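Local coordinates for protein filamentous hemagglutinin (Bordetella pertussis, PDB 1RWR) that forms the secretion domain of a beta-helical adhesin and probably directs its export across the outer membrane by the two-partner (type V) pathway, at residues D25-G30 / P129-G134; T70-A75 / Y95-D100; L239-L244 / V255-E260; I261-A266 / L273-A278. One frame throughout, in Å; residues are numbered along the deposited sequence.

The four contacts sit in two pairs at either end of a right-handed parallel beta-helix. Interaction 1 and interaction 2 have centres 12 Å apart and touch directly through Gly30 and Ser74 and through Asp25 and Thr70; along the chain, the segments of interaction 2 lie between the two of interaction 1. Interactions 3 and 4 follow in series, their centres 7 Å apart, with strands 252-257 and 272-277 hydrogen-bonded side by side. The two pairs lie 34 to 38 Å apart, centre to centre. Interactions 2, 3 and 4 all reach the same long parallel sheet, so this one surface runs from the loop-rich early part of the chain to the regular late coils.

Interaction 1: residues D25-G30 / P129-G134; sequences DPNSGG and PSVNGG
The carboxamide of Asn27 is the flat group at the heart of this contact, and it meets the peptide carbonyl of Gly133. Its ND2 gives a hydrogen bond to Gly133 O at 3.0 Å, but a bent one, with 139° at the hydrogen, and the oxygen lies off to one side of the amide plane. Seen from the carbonyl, the donor stands well above the plane of Gly133, so the two flat groups meet obliquely. Beyond the nitrogen end comes Val131, whose CG1 is 3.7 Å from Asn27 ND2; with CG1 anti to the backbone N, this methyl is the branch that touches. At the oxygen end, on the same side of the amide as Gly133 O, the backbone N of Gly29 makes a weak bond of 2.9 Å to Asn27 OD1, an Asx-turn arrangement, and Val31 N is a second donor to that oxygen. The crowded chi1 of 61° puts CG between the backbone N and carbonyl carbon of Asn27, and these partners on both ends hold the amide's rotation. Beneath it runs a type I turn from Asn27 to Gly30, closed by Gly30 N to Asn27 O at 3.0 Å. The turn brings bare backbone against backbone: Gly29 CA lies 3.7 Å from Gly134 N. All this is surface contact. It joins the loop between strands 20-22 and 31-36 to the hairpin turn between strands 128-132 and 135-140 of the antiparallel sheet, while Val131 also covers Val31 and His33 of strand 31-36 and Leu77 of strand 75-80.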
loop_
_atom_site.group_PDB
_atom_site.type_symbol
_atom_site.label_atom_id
_atom_site.label_comp_id
_atom_site.label_asym_id
_atom_site.label_seq_id
_atom_site.Cartn_x
_atom_site.Cartn_y
_atom_site.Cartn_z
ATOM N N ASP A 25 7.009 19.969 -8.247
ATOM C CA ASP A 25 5.840 20.838 -8.043
ATOM C C ASP A 25 4.583 20.072 -8.453
ATOM O O ASP A 25 4.570 19.455 -9.521
ATOM C CB ASP A 25 6.006 22.105 -8.882
ATOM C CG ASP A 25 5.177 23.252 -8.405
ATOM O OD1 ASP A 25 4.763 23.260 -7.221
ATOM O OD2 ASP A 25 4.918 24.217 -9.187
ATOM N N PRO A 26 3.538 20.049 -7.631
ATOM C CA PRO A 26 2.316 19.341 -8.003
ATOM C C PRO A 26 1.578 19.998 -9.149
ATOM O O PRO A 26 1.730 21.208 -9.417
ATOM C CB PRO A 26 1.439 19.400 -6.740
ATOM C CG PRO A 26 1.949 20.530 -5.982
ATOM C CD PRO A 26 3.458 20.579 -6.250
ATOM N N ASN A 27 0.762 19.198 -9.810
ATOM C CA ASN A 27 -0.108 19.709 -10.856
ATOM C C ASN A 27 -1.293 20.422 -10.247
ATOM O O ASN A 27 -1.365 20.562 -9.020
ATOM C CB ASN A 27 -0.558 18.594 -11.845
ATOM C CG ASN A 27 -1.350 17.462 -11.169
ATOM O OD1 ASN A 27 -2.094 17.690 -10.188
ATOM N ND2 ASN A 27 -1.231 16.243 -11.717
ATOM N N SER A 28 -2.231 20.820 -11.120
ATOM C CA SER A 28 -3.428 21.581 -10.732
ATOM C C SER A 28 -4.370 20.825 -9.803
ATOM O O SER A 28 -5.180 21.448 -9.082
ATOM C CB SER A 28 -4.193 22.024 -12.018
ATOM O OG SER A 28 -4.659 20.882 -12.764
ATOM N N GLY A 29 -4.298 19.490 -9.839
ATOM C CA GLY A 29 -5.050 18.626 -8.965
ATOM C C GLY A 29 -4.339 18.222 -7.679
ATOM O O GLY A 29 -4.872 17.440 -6.946
ATOM N N GLY A 30 -3.164 18.779 -7.417
ATOM C CA GLY A 30 -2.421 18.573 -6.204
ATOM C C GLY A 30 -1.525 17.367 -6.223
ATOM O O GLY A 30 -0.944 17.013 -5.190
ATOM N N PRO A 129 1.218 3.970 -13.083
ATOM C CA PRO A 129 0.278 5.084 -12.897
ATOM C C PRO A 129 -0.055 5.800 -14.179
ATOM O O PRO A 129 0.833 6.003 -14.989
ATOM C CB PRO A 129 1.012 6.059 -11.997
ATOM C CG PRO A 129 2.326 5.454 -11.714
ATOM C CD PRO A 129 2.554 4.294 -12.581
ATOM N N SER A 130 -1.314 6.153 -14.332
ATOM C CA SER A 130 -1.747 7.150 -15.313
ATOM C C SER A 130 -2.308 8.315 -14.525
ATOM O O SER A 130 -3.287 8.140 -13.797
ATOM C CB SER A 130 -2.815 6.550 -16.207
ATOM O OG SER A 130 -2.188 5.722 -17.163
ATOM N N VAL A 131 -1.721 9.496 -14.677
ATOM C CA VAL A 131 -2.110 10.680 -13.919
ATOM C C VAL A 131 -2.705 11.749 -14.868
ATOM O O VAL A 131 -2.054 12.163 -15.823
ATOM C CB VAL A 131 -0.910 11.278 -13.186
ATOM C CG1 VAL A 131 -1.298 12.570 -12.465
ATOM C CG2 VAL A 131 -0.298 10.259 -12.215
ATOM N N ASN A 132 -3.928 12.170 -14.571
ATOM C CA ASN A 132 -4.651 13.206 -15.309
ATOM C C ASN A 132 -5.146 14.199 -14.284
ATOM O O ASN A 132 -6.214 14.043 -13.728
ATOM C CB ASN A 132 -5.835 12.589 -16.103
ATOM C CG ASN A 132 -6.694 13.640 -16.834
ATOM O OD1 ASN A 132 -6.158 14.602 -17.370
ATOM N ND2 ASN A 132 -8.021 13.442 -16.868
ATOM N N GLY A 133 -4.350 15.229 -14.032
ATOM C CA GLY A 133 -4.630 16.175 -12.975
ATOM C C GLY A 133 -4.716 15.464 -11.662
ATOM O O GLY A 133 -3.790 14.722 -11.305
ATOM N N GLY A 134 -5.856 15.625 -10.994
ATOM C CA GLY A 134 -6.071 15.004 -9.691
ATOM C C GLY A 134 -6.369 13.514 -9.727
ATOM O O GLY A 134 -6.343 12.839 -8.675
#

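Interaction 2: residues T70-A75 / Y95-D100; sequences TRQASA and YGKGAD
Here the loop 70-75 comes alongside 95-100 and enters the parallel sheet of the beta-helix, the two running about 22° apart. Backbone pairing begins at its far end: Asp100 N donates to Ser74 O at 3.0 Å, fairly straight at 152°, and Ala75 with Asp100 forms a parallel bridge whose CB atoms lie on the same face of the sheet. Ala99 CB packs against two carbonyl oxygens, those of Ala73 and Ser74, 3.5 Å from Ser74 O.

Van der Waals contact comes from two long side chains that cross obliquely. The extended Gln72 lays its carboxamide over Lys97, with OE1 3.6 Å from Lys97 CB, but the amide nitrogen of Gln72 finds its hydrogen bond at Asn50 O. Lys97 starts with CG anti to the backbone N and runs stretched out past Gln72 CB and alongside Ala73 O until chi4, -79°, turns NZ toward Ser74.

Polar contacts of side chains are modest. Lys97 NZ makes weak bonds to Ala73 O and to Gly98 O of its own segment, and packs on Ser74 CB at 3.6 Å, while Asp100 OD1 is held by Asn121 ND2. The parallel pairing finishes with a CA-H...O contact in which Ala75 CA stands 3.4 Å from Asp100 O.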
loop_
_atom_site.group_PDB
_atom_site.type_symbol
_atom_site.label_atom_id
_atom_site.label_comp_id
_atom_site.label_asym_id
_atom_site.label_seq_id
_atom_site.Cartn_x
_atom_site.Cartn_y
_atom_site.Cartn_z
ATOM N N THR A 70 5.722 25.612 -5.892
ATOM C CA THR A 70 4.913 26.827 -5.908
ATOM C C THR A 70 3.618 26.639 -5.094
ATOM O O THR A 70 2.915 27.615 -4.782
ATOM C CB THR A 70 4.554 27.256 -7.336
ATOM O OG1 THR A 70 3.726 26.277 -7.977
ATOM C CG2 THR A 70 5.765 27.400 -8.195
ATOM N N ARG A 71 3.296 25.382 -4.785
ATOM C CA ARG A 71 2.211 25.014 -3.895
ATOM C C ARG A 71 2.544 23.624 -3.332
ATOM O O ARG A 71 3.368 22.907 -3.864
ATOM C CB ARG A 71 0.853 24.952 -4.585
ATOM C CG ARG A 71 0.774 23.985 -5.753
ATOM C CD ARG A 71 -0.418 24.354 -6.737
ATOM N NE ARG A 71 -0.319 24.049 -8.173
ATOM C CZ ARG A 71 0.782 23.856 -8.922
ATOM N NH1 ARG A 71 2.017 23.884 -8.424
ATOM N NH2 ARG A 71 0.630 23.619 -10.235
ATOM N N GLN A 72 1.848 23.272 -2.269
ATOM C CA GLN A 72 2.031 21.980 -1.639
ATOM C C GLN A 72 1.173 20.919 -2.308
ATOM O O GLN A 72 0.071 21.188 -2.771
ATOM C CB GLN A 72 1.738 22.085 -0.142
ATOM C CG GLN A 72 2.693 23.014 0.578
ATOM C CD GLN A 72 2.296 23.297 1.990
ATOM O OE1 GLN A 72 1.150 23.724 2.226
ATOM N NE2 GLN A 72 3.218 23.064 2.957
ATOM N N ALA A 73 1.695 19.690 -2.320
ATOM C CA ALA A 73 0.970 18.552 -2.827
ATOM C C ALA A 73 -0.115 18.044 -1.881
ATOM O O ALA A 73 0.069 18.007 -0.680
ATOM C CB ALA A 73 1.990 17.395 -3.105
ATOM N N SER A 74 -1.200 17.554 -2.453
ATOM C CA SER A 74 -2.143 16.693 -1.721
ATOM C C SER A 74 -1.884 15.182 -1.882
ATOM O O SER A 74 -2.319 14.411 -1.049
ATOM C CB SER A 74 -3.592 17.065 -2.043
ATOM O OG SER A 74 -3.797 17.062 -3.416
ATOM N N ALA A 75 -1.131 14.779 -2.906
ATOM C CA ALA A 75 -0.767 13.379 -3.152
ATOM C C ALA A 75 0.639 13.394 -3.731
ATOM O O ALA A 75 0.937 14.177 -4.611
ATOM C CB ALA A 75 -1.723 12.717 -4.134
ATOM N N TYR A 95 7.292 16.025 5.371
ATOM C CA TYR A 95 7.544 17.317 5.993
ATOM C C TYR A 95 6.647 18.344 5.287
ATOM O O TYR A 95 6.659 18.491 4.077
ATOM C CB TYR A 95 9.008 17.729 5.935
ATOM C CG TYR A 95 9.210 19.176 6.308
ATOM C CD1 TYR A 95 9.086 19.580 7.612
ATOM C CD2 TYR A 95 9.515 20.145 5.349
ATOM C CE1 TYR A 95 9.218 20.960 7.970
ATOM C CE2 TYR A 95 9.670 21.520 5.708
ATOM C CZ TYR A 95 9.495 21.904 7.009
ATOM O OH TYR A 95 9.630 23.241 7.359
ATOM N N GLY A 96 5.968 19.130 6.113
ATOM C CA GLY A 96 5.080 20.182 5.611
ATOM C C GLY A 96 3.620 19.755 5.676
ATOM O O GLY A 96 3.137 19.218 6.673
ATOM N N LYS A 97 2.892 20.023 4.607
ATOM C CA LYS A 97 1.481 19.656 4.544
ATOM C C LYS A 97 1.376 18.144 4.396
ATOM O O LYS A 97 2.060 17.543 3.562
ATOM C CB LYS A 97 0.788 20.340 3.362
ATOM C CG LYS A 97 -0.714 20.010 3.177
ATOM C CD LYS A 97 -1.201 20.467 1.807
ATOM C CE LYS A 97 -2.681 20.058 1.483
ATOM N NZ LYS A 97 -2.807 18.630 1.064
ATOM N N GLY A 98 0.510 17.537 5.193
ATOM C CA GLY A 98 0.228 16.124 5.034
ATOM C C GLY A 98 -0.319 15.812 3.651
ATOM O O GLY A 98 -1.085 16.562 3.073
ATOM N N ALA A 99 0.043 14.653 3.133
ATOM C CA ALA A 99 -0.396 14.244 1.794
ATOM C C ALA A 99 -0.543 12.732 1.702
ATOM O O ALA A 99 0.016 11.993 2.511
ATOM C CB ALA A 99 0.607 14.713 0.769
ATOM N N ASP A 100 -1.330 12.269 0.739
ATOM C CA ASP A 100 -1.317 10.864 0.352
ATOM C C ASP A 100 0.052 10.487 -0.224
ATOM O O ASP A 100 0.712 11.292 -0.883
ATOM C CB ASP A 100 -2.357 10.578 -0.751
ATOM C CG ASP A 100 -3.805 10.660 -0.264
ATOM O OD1 ASP A 100 -4.081 10.649 0.960
ATOM O OD2 ASP A 100 -4.733 10.744 -1.088
#

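Interaction 3: residues L239-L244 / V255-E260; sequences LGVRQL and VSSQGE
Val241 carries the apolar part of this contact. Its CB lies 4.0 Å from Glu260 O, close to the bond that its own backbone makes. From there CG1, anti to the backbone N, reaches Val255 CG1 at 4.0 Å, the two valines crossing obliquely. The other branch, CG2, turns to Ser257 and meets its CB at 3.9 Å. One methyl therefore meets Val255 and the other Ser257.

The polar centre is Glu260 O, gripped by two donors: Val241 N at 2.8 Å, nearly straight at 169°, and Ser257 OG at 2.9 Å. Both stand above the carbonyl plane. Ser257 OG also accepts from Gly259 N at 3.0 Å, an ST turn, so this one hydroxyl fixes the bend that delivers Glu260 O to Val241. A water completes the corner by linking Leu239 O to Gln258 N.

The bend is the corner of a beta-helix coil. Strand 252-257 belongs to the long parallel sheet beside 229-234, whereas 240-243 lies in another sheet between 215-219 and 261-268; Val241 and Val255 bridge the interior between them, with Ser234, Leu232 and Ile261 as further neighbours.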
loop_
_atom_site.group_PDB
_atom_site.type_symbol
_atom_site.label_atom_id
_atom_site.label_comp_id
_atom_site.label_asym_id
_atom_site.label_seq_id
_atom_site.Cartn_x
_atom_site.Cartn_y
_atom_site.Cartn_z
ATOM N N LEU A 239 -7.658 -17.903 -9.299
ATOM C CA LEU A 239 -6.562 -17.715 -8.321
ATOM C C LEU A 239 -7.162 -17.547 -6.933
ATOM O O LEU A 239 -8.253 -17.020 -6.806
ATOM C CB LEU A 239 -5.698 -16.502 -8.681
ATOM C CG LEU A 239 -4.624 -16.795 -9.727
ATOM C CD1 LEU A 239 -5.263 -17.114 -11.063
ATOM C CD2 LEU A 239 -3.635 -15.717 -9.946
ATOM N N GLY A 240 -6.431 -17.977 -5.902
ATOM C CA GLY A 240 -6.976 -18.037 -4.560
ATOM C C GLY A 240 -6.554 -16.917 -3.660
ATOM O O GLY A 240 -5.554 -16.248 -3.902
ATOM N N VAL A 241 -7.331 -16.693 -2.613
ATOM C CA VAL A 241 -6.913 -15.909 -1.480
ATOM C C VAL A 241 -6.706 -16.848 -0.309
ATOM O O VAL A 241 -7.651 -17.481 0.135
ATOM C CB VAL A 241 -7.988 -14.889 -1.065
ATOM C CG1 VAL A 241 -7.556 -14.153 0.210
ATOM C CG2 VAL A 241 -8.246 -13.925 -2.178
ATOM N N ARG A 242 -5.476 -16.954 0.142
ATOM C CA ARG A 242 -5.134 -17.719 1.327
ATOM C C ARG A 242 -4.591 -16.743 2.346
ATOM O O ARG A 242 -3.610 -16.043 2.106
ATOM C CB ARG A 242 -4.103 -18.785 1.050
ATOM C CG ARG A 242 -3.774 -19.606 2.322
ATOM C CD ARG A 242 -3.034 -20.874 2.048
ATOM N NE ARG A 242 -1.758 -20.648 1.375
ATOM C CZ ARG A 242 -0.964 -21.620 0.960
ATOM N NH1 ARG A 242 -1.318 -22.881 1.143
ATOM N NH2 ARG A 242 0.180 -21.334 0.348
ATOM N N GLN A 243 -5.205 -16.715 3.501
ATOM C CA GLN A 243 -4.773 -15.820 4.559
ATOM C C GLN A 243 -4.930 -16.549 5.866
ATOM O O GLN A 243 -6.029 -16.561 6.449
ATOM C CB GLN A 243 -5.595 -14.525 4.538
ATOM C CG GLN A 243 -5.337 -13.486 5.700
ATOM C CD GLN A 243 -3.860 -13.168 6.091
ATOM O OE1 GLN A 243 -3.048 -14.058 6.307
ATOM N NE2 GLN A 243 -3.548 -11.891 6.258
ATOM N N LEU A 244 -3.831 -17.170 6.302
ATOM C CA LEU A 244 -3.804 -17.923 7.547
ATOM C C LEU A 244 -3.505 -17.050 8.761
ATOM O O LEU A 244 -3.740 -17.488 9.902
ATOM C CB LEU A 244 -2.775 -19.032 7.463
ATOM C CG LEU A 244 -2.865 -19.971 6.264
ATOM C CD1 LEU A 244 -1.806 -21.046 6.370
ATOM C CD2 LEU A 244 -4.239 -20.560 6.184
ATOM N N VAL A 255 -13.881 -10.335 2.048
ATOM C CA VAL A 255 -12.988 -11.007 1.093
ATOM C C VAL A 255 -13.764 -11.367 -0.166
ATOM O O VAL A 255 -14.833 -12.018 -0.085
ATOM C CB VAL A 255 -12.357 -12.282 1.718
ATOM C CG1 VAL A 255 -11.343 -12.865 0.777
ATOM C CG2 VAL A 255 -11.754 -12.014 3.042
ATOM N N SER A 256 -13.225 -10.992 -1.313
ATOM C CA SER A 256 -13.802 -11.275 -2.630
ATOM C C SER A 256 -12.727 -11.963 -3.469
ATOM O O SER A 256 -11.597 -11.478 -3.580
ATOM C CB SER A 256 -14.296 -9.968 -3.262
ATOM O OG SER A 256 -14.689 -10.130 -4.632
ATOM N N SER A 257 -13.063 -13.115 -4.042
ATOM C CA SER A 257 -12.129 -13.862 -4.848
ATOM C C SER A 257 -12.790 -14.412 -6.090
ATOM O O SER A 257 -13.938 -14.842 -6.031
ATOM C CB SER A 257 -11.532 -14.999 -4.016
ATOM O OG SER A 257 -10.613 -15.788 -4.778
ATOM N N GLN A 258 -12.065 -14.417 -7.198
ATOM C CA GLN A 258 -12.528 -15.105 -8.422
ATOM C C GLN A 258 -12.013 -16.541 -8.470
ATOM O O GLN A 258 -12.063 -17.192 -9.522
ATOM C CB GLN A 258 -12.178 -14.294 -9.669
ATOM C CG GLN A 258 -12.814 -12.906 -9.671
ATOM C CD GLN A 258 -14.317 -12.961 -9.443
ATOM O OE1 GLN A 258 -14.868 -12.228 -8.592
ATOM N NE2 GLN A 258 -14.987 -13.846 -10.185
ATOM N N GLY A 259 -11.519 -17.016 -7.327
ATOM C CA GLY A 259 -11.216 -18.418 -7.094
ATOM C C GLY A 259 -11.511 -18.773 -5.662
ATOM O O GLY A 259 -12.520 -18.319 -5.129
ATOM N N GLU A 260 -10.622 -19.553 -5.061
ATOM C CA GLU A 260 -10.721 -20.045 -3.684
ATOM C C GLU A 260 -10.551 -18.920 -2.663
ATOM O O GLU A 260 -9.887 -17.899 -2.922
ATOM C CB GLU A 260 -9.650 -21.124 -3.467
ATOM C CG GLU A 260 -9.481 -21.664 -2.075
ATOM C CD GLU A 260 -8.366 -22.694 -1.957
ATOM O OE1 GLU A 260 -7.792 -23.098 -3.008
ATOM O OE2 GLU A 260 -8.070 -23.092 -0.824
HETATM O O HOH W 1 -9.162 -14.645 -7.787
#

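Interaction 4: residues I261-A266 / L273-A278; sequences IALGDA and LSLKGA
Two strands from successive sides of the beta-helix face each other here, their axes 8.5 Å apart and 151° between directions, and side chains do all the joining, since no hydrogen bond crosses. Two bumps come from 261-266, Ile261 and Leu263, and Leu273 comes the other way. Ile261 is the first: CG1 lies anti to the carbonyl carbon and chi2, 167°, stretches CD1 forward onto bare peptide, 3.5 Å from Lys276 O and 3.7 Å from Gly277 N. Gly277 has no side chain in the way, so the methyl can settle into this shallow seat. The flank of the same methyl lies 4.2 Å from Leu275 CB.

Leucine meets leucine in the middle. Leu263 and Leu275 both have CG anti to the carbonyl carbon and extended tips, and they reach for each other head-on; Leu263 CD1 touches Leu275 CD2 at 3.6 Å, with the other Leu275 methyl close by. Leu275 thus rises as a bump between Ile261, which brushes its base, and Leu263, which meets its crown.

At the far end the sizes are reversed. Ala266 is small, and the hollow over it is filled by Leu273, whose CD1 comes to 3.9 Å from Ala266 CB and 3.4 Å from Ala266 O.

The interlocking is part of the core of the late coils. Val255 of strand 252-257 and Val281 of strand 281-283 close in on both Ile261 and Leu275, while Leu286 of strand 285-288 covers Ala266 and Leu273 together, so the core here is built from strands 252-257, 281-283 and 285-288 as well as these two.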
loop_
_atom_site.group_PDB
_atom_site.type_symbol
_atom_site.label_atom_id
_atom_site.label_comp_id
_atom_site.label_asym_id
_atom_site.label_seq_id
_atom_site.Cartn_x
_atom_site.Cartn_y
_atom_site.Cartn_z
ATOM N N ILE A 261 -11.132 -19.146 -1.490
ATOM C CA ILE A 261 -10.755 -18.412 -0.281
ATOM C C ILE A 261 -10.504 -19.423 0.814
ATOM O O ILE A 261 -11.323 -20.324 1.026
ATOM C CB ILE A 261 -11.878 -17.468 0.176
ATOM C CG1 ILE A 261 -12.214 -16.399 -0.877
ATOM C CG2 ILE A 261 -11.519 -16.845 1.525
ATOM C CD1 ILE A 261 -13.539 -15.629 -0.599
ATOM N N ALA A 262 -9.390 -19.262 1.516
ATOM C CA ALA A 262 -9.042 -20.087 2.648
ATOM C C ALA A 262 -8.524 -19.172 3.766
ATOM O O ALA A 262 -7.440 -18.606 3.655
ATOM C CB ALA A 262 -8.003 -21.039 2.272
ATOM N N LEU A 263 -9.319 -18.986 4.814
ATOM C CA LEU A 263 -8.898 -18.146 5.939
ATOM C C LEU A 263 -8.639 -19.004 7.147
ATOM O O LEU A 263 -9.160 -20.138 7.260
ATOM C CB LEU A 263 -9.972 -17.115 6.358
ATOM C CG LEU A 263 -10.442 -16.116 5.301
ATOM C CD1 LEU A 263 -11.381 -15.116 5.951
ATOM C CD2 LEU A 263 -9.269 -15.396 4.588
ATOM N N GLY A 264 -7.891 -18.425 8.067
ATOM C CA GLY A 264 -7.805 -18.911 9.442
ATOM C C GLY A 264 -8.880 -18.277 10.305
ATOM O O GLY A 264 -10.069 -18.373 10.003
ATOM N N ASP A 265 -8.478 -17.693 11.422
ATOM C CA ASP A 265 -9.403 -17.013 12.330
ATOM C C ASP A 265 -9.712 -15.613 11.809
ATOM O O ASP A 265 -8.812 -14.905 11.355
ATOM C CB ASP A 265 -8.788 -16.907 13.729
ATOM C CG ASP A 265 -8.574 -18.238 14.359
ATOM O OD1 ASP A 265 -9.193 -19.222 13.937
ATOM O OD2 ASP A 265 -7.785 -18.393 15.299
ATOM N N ALA A 266 -10.968 -15.197 11.889
ATOM C CA ALA A 266 -11.329 -13.806 11.544
ATOM C C ALA A 266 -12.438 -13.362 12.468
ATOM O O ALA A 266 -13.408 -14.109 12.670
ATOM C CB ALA A 266 -11.790 -13.696 10.086
ATOM N N LEU A 273 -18.877 -9.845 8.513
ATOM C CA LEU A 273 -17.797 -10.656 7.984
ATOM C C LEU A 273 -18.359 -11.318 6.717
ATOM O O LEU A 273 -19.292 -12.117 6.778
ATOM C CB LEU A 273 -17.353 -11.662 9.057
ATOM C CG LEU A 273 -15.906 -12.130 9.097
ATOM C CD1 LEU A 273 -15.556 -12.788 10.402
ATOM C CD2 LEU A 273 -15.743 -13.104 7.942
ATOM N N SER A 274 -17.846 -10.944 5.557
ATOM C CA SER A 274 -18.393 -11.424 4.306
ATOM C C SER A 274 -17.308 -12.016 3.407
ATOM O O SER A 274 -16.274 -11.349 3.116
ATOM C CB SER A 274 -19.105 -10.272 3.633
ATOM O OG SER A 274 -19.419 -10.582 2.293
ATOM N N LEU A 275 -17.528 -13.253 2.976
ATOM C CA LEU A 275 -16.607 -13.971 2.098
ATOM C C LEU A 275 -17.320 -14.387 0.803
ATOM O O LEU A 275 -18.351 -15.083 0.828
ATOM C CB LEU A 275 -15.993 -15.184 2.796
ATOM C CG LEU A 275 -15.453 -15.007 4.240
ATOM C CD1 LEU A 275 -14.925 -16.330 4.783
ATOM C CD2 LEU A 275 -14.343 -13.943 4.362
ATOM N N LYS A 276 -16.812 -13.958 -0.329
ATOM C CA LYS A 276 -17.473 -14.259 -1.570
ATOM C C LYS A 276 -16.416 -14.747 -2.537
ATOM O O LYS A 276 -15.537 -13.981 -2.937
ATOM C CB LYS A 276 -18.196 -13.039 -2.155
ATOM C CG LYS A 276 -19.202 -12.325 -1.239
ATOM C CD LYS A 276 -20.619 -12.825 -1.421
ATOM C CE LYS A 276 -21.684 -11.799 -0.958
ATOM N NZ LYS A 276 -23.054 -12.427 -1.098
ATOM N N GLY A 277 -16.478 -16.031 -2.890
ATOM C CA GLY A 277 -15.547 -16.589 -3.854
ATOM C C GLY A 277 -16.164 -17.369 -4.977
ATOM O O GLY A 277 -17.278 -17.870 -4.866
ATOM N N ALA A 278 -15.436 -17.511 -6.069
ATOM C CA ALA A 278 -15.905 -18.333 -7.158
ATOM C C ALA A 278 -15.634 -19.807 -6.876
ATOM O O ALA A 278 -16.424 -20.645 -7.255
ATOM C CB ALA A 278 -15.283 -17.901 -8.465
#